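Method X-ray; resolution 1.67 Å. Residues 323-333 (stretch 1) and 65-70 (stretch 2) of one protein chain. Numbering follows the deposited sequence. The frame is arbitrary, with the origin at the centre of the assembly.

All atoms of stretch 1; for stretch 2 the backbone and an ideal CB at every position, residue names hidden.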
ATOM      1  N   VAL A 323       5.714   6.612   8.482  1.00 11.27           N
ATOM      2  CA  VAL A 323       4.969   6.716   7.232  1.00 11.29           C
ATOM      3  C   VAL A 323       3.477   6.957   7.547  1.00 11.96           C
ATOM      4  O   VAL A 323       2.810   7.720   6.840  1.00 12.79           O
ATOM      5  CB  VAL A 323       5.166   5.479   6.324  1.00 11.12           C
ATOM      6  CG1 VAL A 323       4.338   4.278   6.810  1.00 11.46           C
ATOM      7  CG2 VAL A 323       4.808   5.818   4.893  1.00 10.96           C
ATOM      8  N   LYS A 324       2.972   6.351   8.620  1.00 12.44           N
ATOM      9  CA  LYS A 324       1.602   6.606   9.059  1.00 16.88           C
ATOM     10  C   LYS A 324       1.394   8.081   9.412  1.00 17.36           C
ATOM     11  O   LYS A 324       0.405   8.694   9.007  1.00 13.68           O
ATOM     12  CB  LYS A 324       1.235   5.741  10.273  1.00 17.82           C
ATOM     13  CG  LYS A 324      -0.204   5.976  10.798  1.00 17.84           C
ATOM     14  CD  LYS A 324      -0.261   6.894  12.020  1.00 23.44           C
ATOM     15  CE  LYS A 324       0.284   6.217  13.259  1.00 26.20           C
ATOM     16  NZ  LYS A 324       0.064   7.034  14.495  1.00 26.13           N
ATOM     17  N   GLU A 325       2.322   8.648  10.174  1.00 14.36           N
ATOM     18  CA  GLU A 325       2.188  10.042  10.572  1.00 14.86           C
ATOM     19  C   GLU A 325       2.277  10.965   9.357  1.00 12.90           C
ATOM     20  O   GLU A 325       1.588  11.988   9.302  1.00 13.24           O
ATOM     21  CB  GLU A 325       3.247  10.432  11.610  1.00 14.24           C
ATOM     22  CG  GLU A 325       3.181   9.663  12.933  1.00 16.97           C
ATOM     23  CD  GLU A 325       1.873   9.833  13.703  0.63 19.78           C
ATOM     24  OE1 GLU A 325       1.042  10.702  13.349  1.00 20.00           O
ATOM     25  OE2 GLU A 325       1.692   9.095  14.698  0.69 21.71           O
ATOM     26  N   ILE A 326       3.109  10.593   8.387  1.00 12.30           N
ATOM     27  CA  ILE A 326       3.206  11.338   7.145  1.00 12.01           C
ATOM     28  C   ILE A 326       1.848  11.376   6.437  1.00 14.81           C
ATOM     29  O   ILE A 326       1.417  12.432   5.986  1.00 12.48           O
ATOM     30  CB  ILE A 326       4.282  10.741   6.218  1.00 11.48           C
ATOM     31  CG1 ILE A 326       5.664  11.201   6.684  1.00 12.09           C
ATOM     32  CG2 ILE A 326       4.061  11.162   4.775  1.00 12.82           C
ATOM     33  CD1 ILE A 326       6.824  10.468   6.015  1.00 11.69           C
ATOM     34  N   VAL A 327       1.166  10.236   6.360  1.00 11.00           N
ATOM     35  CA  VAL A 327      -0.138  10.181   5.686  1.00 10.92           C
ATOM     36  C   VAL A 327      -1.183  11.038   6.409  1.00 12.11           C
ATOM     37  O   VAL A 327      -1.937  11.773   5.780  1.00 11.88           O
ATOM     38  CB  VAL A 327      -0.639   8.717   5.573  1.00 14.91           C
ATOM     39  CG1 VAL A 327      -2.123   8.658   5.198  1.00  9.81           C
ATOM     40  CG2 VAL A 327       0.203   7.947   4.550  1.00 11.48           C
ATOM     41  N   ILE A 328      -1.199  10.952   7.731  1.00 11.79           N
ATOM     42  CA  ILE A 328      -2.094  11.744   8.571  1.00 14.87           C
ATOM     43  C   ILE A 328      -1.919  13.258   8.372  1.00 17.60           C
ATOM     44  O   ILE A 328      -2.900  14.000   8.245  1.00 16.46           O
ATOM     45  CB  ILE A 328      -1.867  11.384  10.055  1.00 16.93           C
ATOM     46  CG1 ILE A 328      -2.306   9.938  10.288  1.00 17.33           C
ATOM     47  CG2 ILE A 328      -2.599  12.359  10.992  1.00 17.50           C
ATOM     48  CD1 ILE A 328      -3.726   9.660   9.847  1.00 16.11           C
ATOM     49  N   GLN A 329      -0.672  13.710   8.346  1.00 14.78           N
ATOM     50  CA  GLN A 329      -0.385  15.136   8.173  1.00 15.52           C
ATOM     51  C   GLN A 329      -0.622  15.575   6.720  1.00 13.49           C
ATOM     52  O   GLN A 329      -1.321  16.558   6.454  1.00 13.85           O
ATOM     53  CB  GLN A 329       1.052  15.431   8.602  1.00 16.96           C
ATOM     54  CG  GLN A 329       1.292  15.200  10.091  1.00 15.29           C
ATOM     55  CD  GLN A 329       0.486  16.151  10.950  1.00 22.57           C
ATOM     56  OE1 GLN A 329       0.356  17.332  10.627  1.00 21.27           O
ATOM     57  NE2 GLN A 329      -0.061  15.643  12.056  1.00 25.12           N
ATOM     58  N   ALA A 330      -0.057  14.829   5.778  1.00 12.70           N
ATOM     59  CA  ALA A 330      -0.207  15.177   4.374  1.00 12.48           C
ATOM     60  C   ALA A 330      -1.681  15.146   3.945  1.00 12.75           C
ATOM     61  O   ALA A 330      -2.107  15.953   3.122  1.00 12.05           O
ATOM     62  CB  ALA A 330       0.624  14.244   3.503  1.00 11.57           C
ATOM     63  N   GLY A 331      -2.454  14.231   4.520  1.00 11.66           N
ATOM     64  CA  GLY A 331      -3.860  14.107   4.175  1.00 12.28           C
ATOM     65  C   GLY A 331      -4.695  15.261   4.705  1.00 13.74           C
ATOM     66  O   GLY A 331      -5.853  15.424   4.295  1.00 12.02           O
ATOM     67  N   ARG A 332      -4.116  16.046   5.621  1.00 12.98           N
ATOM     68  CA  ARG A 332      -4.732  17.283   6.109  1.00 13.88           C
ATOM     69  C   ARG A 332      -4.115  18.521   5.460  1.00 17.34           C
ATOM     70  O   ARG A 332      -4.360  19.652   5.898  1.00 19.22           O
ATOM     71  CB  ARG A 332      -4.599  17.375   7.632  1.00 17.43           C
ATOM     72  CG  ARG A 332      -5.544  16.456   8.373  1.00 19.10           C
ATOM     73  CD  ARG A 332      -5.203  16.345   9.863  1.00 21.87           C
ATOM     74  NE  ARG A 332      -6.287  15.682  10.584  1.00 25.02           N
ATOM     75  CZ  ARG A 332      -6.487  14.365  10.601  1.00 23.74           C
ATOM     76  NH1 ARG A 332      -5.658  13.559   9.936  1.00 20.33           N
ATOM     77  NH2 ARG A 332      -7.515  13.850  11.279  1.00 19.72           N
ATOM     78  N   GLY A 333      -3.301  18.306   4.430  1.00 17.74           N
ATOM     79  CA  GLY A 333      -2.689  19.403   3.694  1.00 17.26           C
ATOM     80  C   GLY A 333      -1.437  19.980   4.333  1.00 17.93           C
ATOM     81  O   GLY A 333      -1.036  21.094   4.014  1.00 18.52           O
ATOM     82  N   UNK A  65      -7.772   6.585  16.639  1.00 12.76           N
ATOM     83  CA  UNK A  65      -6.660   7.147  17.406  1.00 13.25           C
ATOM     84  C   UNK A  65      -5.576   7.707  16.485  1.00 14.83           C
ATOM     85  O   UNK A  65      -4.937   8.709  16.805  1.00 16.49           O
ATOM     86  CB  UNK A  65      -6.063   6.084  18.330  1.00 13.25           C
ATOM     87  N   UNK A  66      -5.387   7.046  15.347  1.00 12.03           N
ATOM     88  CA  UNK A  66      -4.369   7.416  14.367  1.00 16.69           C
ATOM     89  C   UNK A  66      -4.681   8.744  13.667  1.00 18.80           C
ATOM     90  O   UNK A  66      -3.769   9.480  13.279  1.00 19.14           O
ATOM     91  CB  UNK A  66      -4.228   6.305  13.325  1.00 16.69           C
ATOM     92  N   UNK A  67      -5.967   9.039  13.499  1.00 15.32           N
ATOM     93  CA  UNK A  67      -6.384  10.290  12.892  1.00 13.31           C
ATOM     94  C   UNK A  67      -6.951  10.172  11.488  1.00 14.46           C
ATOM     95  O   UNK A  67      -7.076  11.178  10.792  1.00 16.88           O
ATOM     96  CB  UNK A  67      -5.193  11.250  12.863  1.00 13.31           C
ATOM     97  N   UNK A  68      -7.304   8.965  11.056  1.00 10.43           N
ATOM     98  CA  UNK A  68      -7.980   8.844   9.756  1.00 11.94           C
ATOM     99  C   UNK A  68      -9.405   9.377   9.871  1.00 14.45           C
ATOM    100  O   UNK A  68     -10.053   9.217  10.906  1.00 14.69           O
ATOM    101  CB  UNK A  68      -7.989   7.391   9.275  1.00 11.94           C
ATOM    102  N   UNK A  69      -9.877  10.044   8.825  1.00 10.22           N
ATOM    103  CA  UNK A  69     -11.238  10.582   8.831  1.00 11.65           C
ATOM    104  C   UNK A  69     -12.240   9.636   8.159  1.00 12.19           C
ATOM    105  O   UNK A  69     -13.450   9.737   8.370  1.00 12.16           O
ATOM    106  CB  UNK A  69     -11.262  11.942   8.130  1.00 11.65           C
ATOM    107  N   UNK A  70     -11.748   8.726   7.334  1.00 11.79           N
ATOM    108  CA  UNK A  70     -12.654   7.814   6.641  1.00 11.55           C
ATOM    109  C   UNK A  70     -12.075   6.404   6.556  1.00 11.03           C
ATOM    110  O   UNK A  70     -10.864   6.218   6.650  1.00 11.27           O
ATOM    111  CB  UNK A  70     -12.958   8.339   5.236  1.00 11.55           C
TER

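Position 65 has helical backbone angles (-56/-35), and its CA-to-CB bond points sideways, with nothing of stretch 1 within 5.5 Å of the ideal CB. Stretch 1 sets no requirement here, and most side chains, polar ones included, would fit. The deposited residue is Asp65, whose side chain makes no contact with stretch 1; its nearest approach is Asp65 CB to Lys324 NZ, 7.3 Å.

Position 66 is also near-helical (-69/-31), with CB again sideways. The ideal CB lies 4.2 Å from Lys324 CD and 4.9 Å from Ile328 CD1, so the visible neighbours are aliphatic; a small apolar side chain suits, and a longer one could lie along the lysine methylenes. The residue is Ala66, whose CB stays 4.2 Å from Lys324 CD. Its carbonyl matters as well: Ala66 O is 3.4 Å from Ile328 CG1 and is hydrogen-bonded to water 1 at 2.7 Å. That water in turn accepts from Lys324 NZ at 3.0 Å, linking the carbonyl to the lysine that forms a salt bridge with Glu325 (Lys324 NZ to Glu325 OE2, 2.6 Å).

Position 67 is the most constrained. Its phi of 108° would jam a CB against the preceding carbonyl O, which by itself calls for glycine. The ideal CB also points toward stretch 1, a tight 3.4 Å from Ile328 CG2. Gly67 is deposited, the first residue beyond the helix in a Schellman motif. Its carbonyl takes both ends of one guanidinium near the plane of that group: Arg332 NH2 to Gly67 O is 2.8 Å (148° at hydrogen) and Arg332 NH1 to Gly67 O is 2.9 Å (139°). Arg332 NH1 also donates to Ile328 O at 3.3 Å, tying the arginine back to the helix that precedes it.

Position 68 is extended (-72/143). CB points away, yet Ile328 CD1 is 4.9 Å from it and Val327 adds another apolar surface, so a large apolar side chain that can turn back suits: leucine, methionine or an aromatic. Phe68, with chi1 at -67°, brings its ring under Ile328 CD1, which sits 3.7 Å from the ring centroid and 5° off the normal, a CH-pi contact over the face. Val327 CG1 approaches Phe68 CE1 obliquely at 3.9 Å.

Position 69 points its CB toward stretch 1, 5.3 Å from Arg332 NH2. An acidic group could answer that charge, while a long aliphatic chain could cover the guanidinium. Lys69 takes the second course: its CE lies over one guanidinium face, 3.8 Å from Arg332 NH2, and NZ bonds elsewhere in the structure.

Position 70 (-141/155) is out of reach and unconstrained by stretch 1; it is Ser70.

Stretch 2 (65-70) DAGFKS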
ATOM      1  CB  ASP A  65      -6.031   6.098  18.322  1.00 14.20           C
ATOM      2  CG  ASP A  65      -6.901   5.752  19.501  1.00 18.76           C
ATOM      3  OD1 ASP A  65      -7.933   6.433  19.710  1.00 18.68           O
ATOM      4  OD2 ASP A  65      -6.530   4.813  20.237  1.00 20.21           O
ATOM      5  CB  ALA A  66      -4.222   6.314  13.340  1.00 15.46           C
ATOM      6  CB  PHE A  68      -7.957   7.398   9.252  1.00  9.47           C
ATOM      7  CG  PHE A  68      -6.578   6.934   8.905  1.00 11.17           C
ATOM      8  CD1 PHE A  68      -6.047   7.199   7.650  1.00 10.99           C
ATOM      9  CD2 PHE A  68      -5.787   6.296   9.851  1.00 10.15           C
ATOM     10  CE1 PHE A  68      -4.753   6.799   7.318  1.00 10.68           C
ATOM     11  CE2 PHE A  68      -4.496   5.895   9.527  1.00 10.87           C
ATOM     12  CZ  PHE A  68      -3.988   6.156   8.259  1.00 10.21           C
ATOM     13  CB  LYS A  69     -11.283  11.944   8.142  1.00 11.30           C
ATOM     14  CG  LYS A  69     -10.546  13.041   8.893  1.00 12.01           C
ATOM     15  CD  LYS A  69     -10.785  14.380   8.210  1.00 14.49           C
ATOM     16  CE  LYS A  69      -9.978  15.503   8.834  1.00 15.60           C
ATOM     17  NZ  LYS A  69     -10.210  16.774   8.082  1.00 18.15           N
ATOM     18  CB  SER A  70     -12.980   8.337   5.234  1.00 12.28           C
ATOM     19  OG  SER A  70     -11.812   8.437   4.436  1.00 10.31           O
TER
HETATM   20  O   HOH W   1      -1.447   9.602  14.612  1.00 24.70           O
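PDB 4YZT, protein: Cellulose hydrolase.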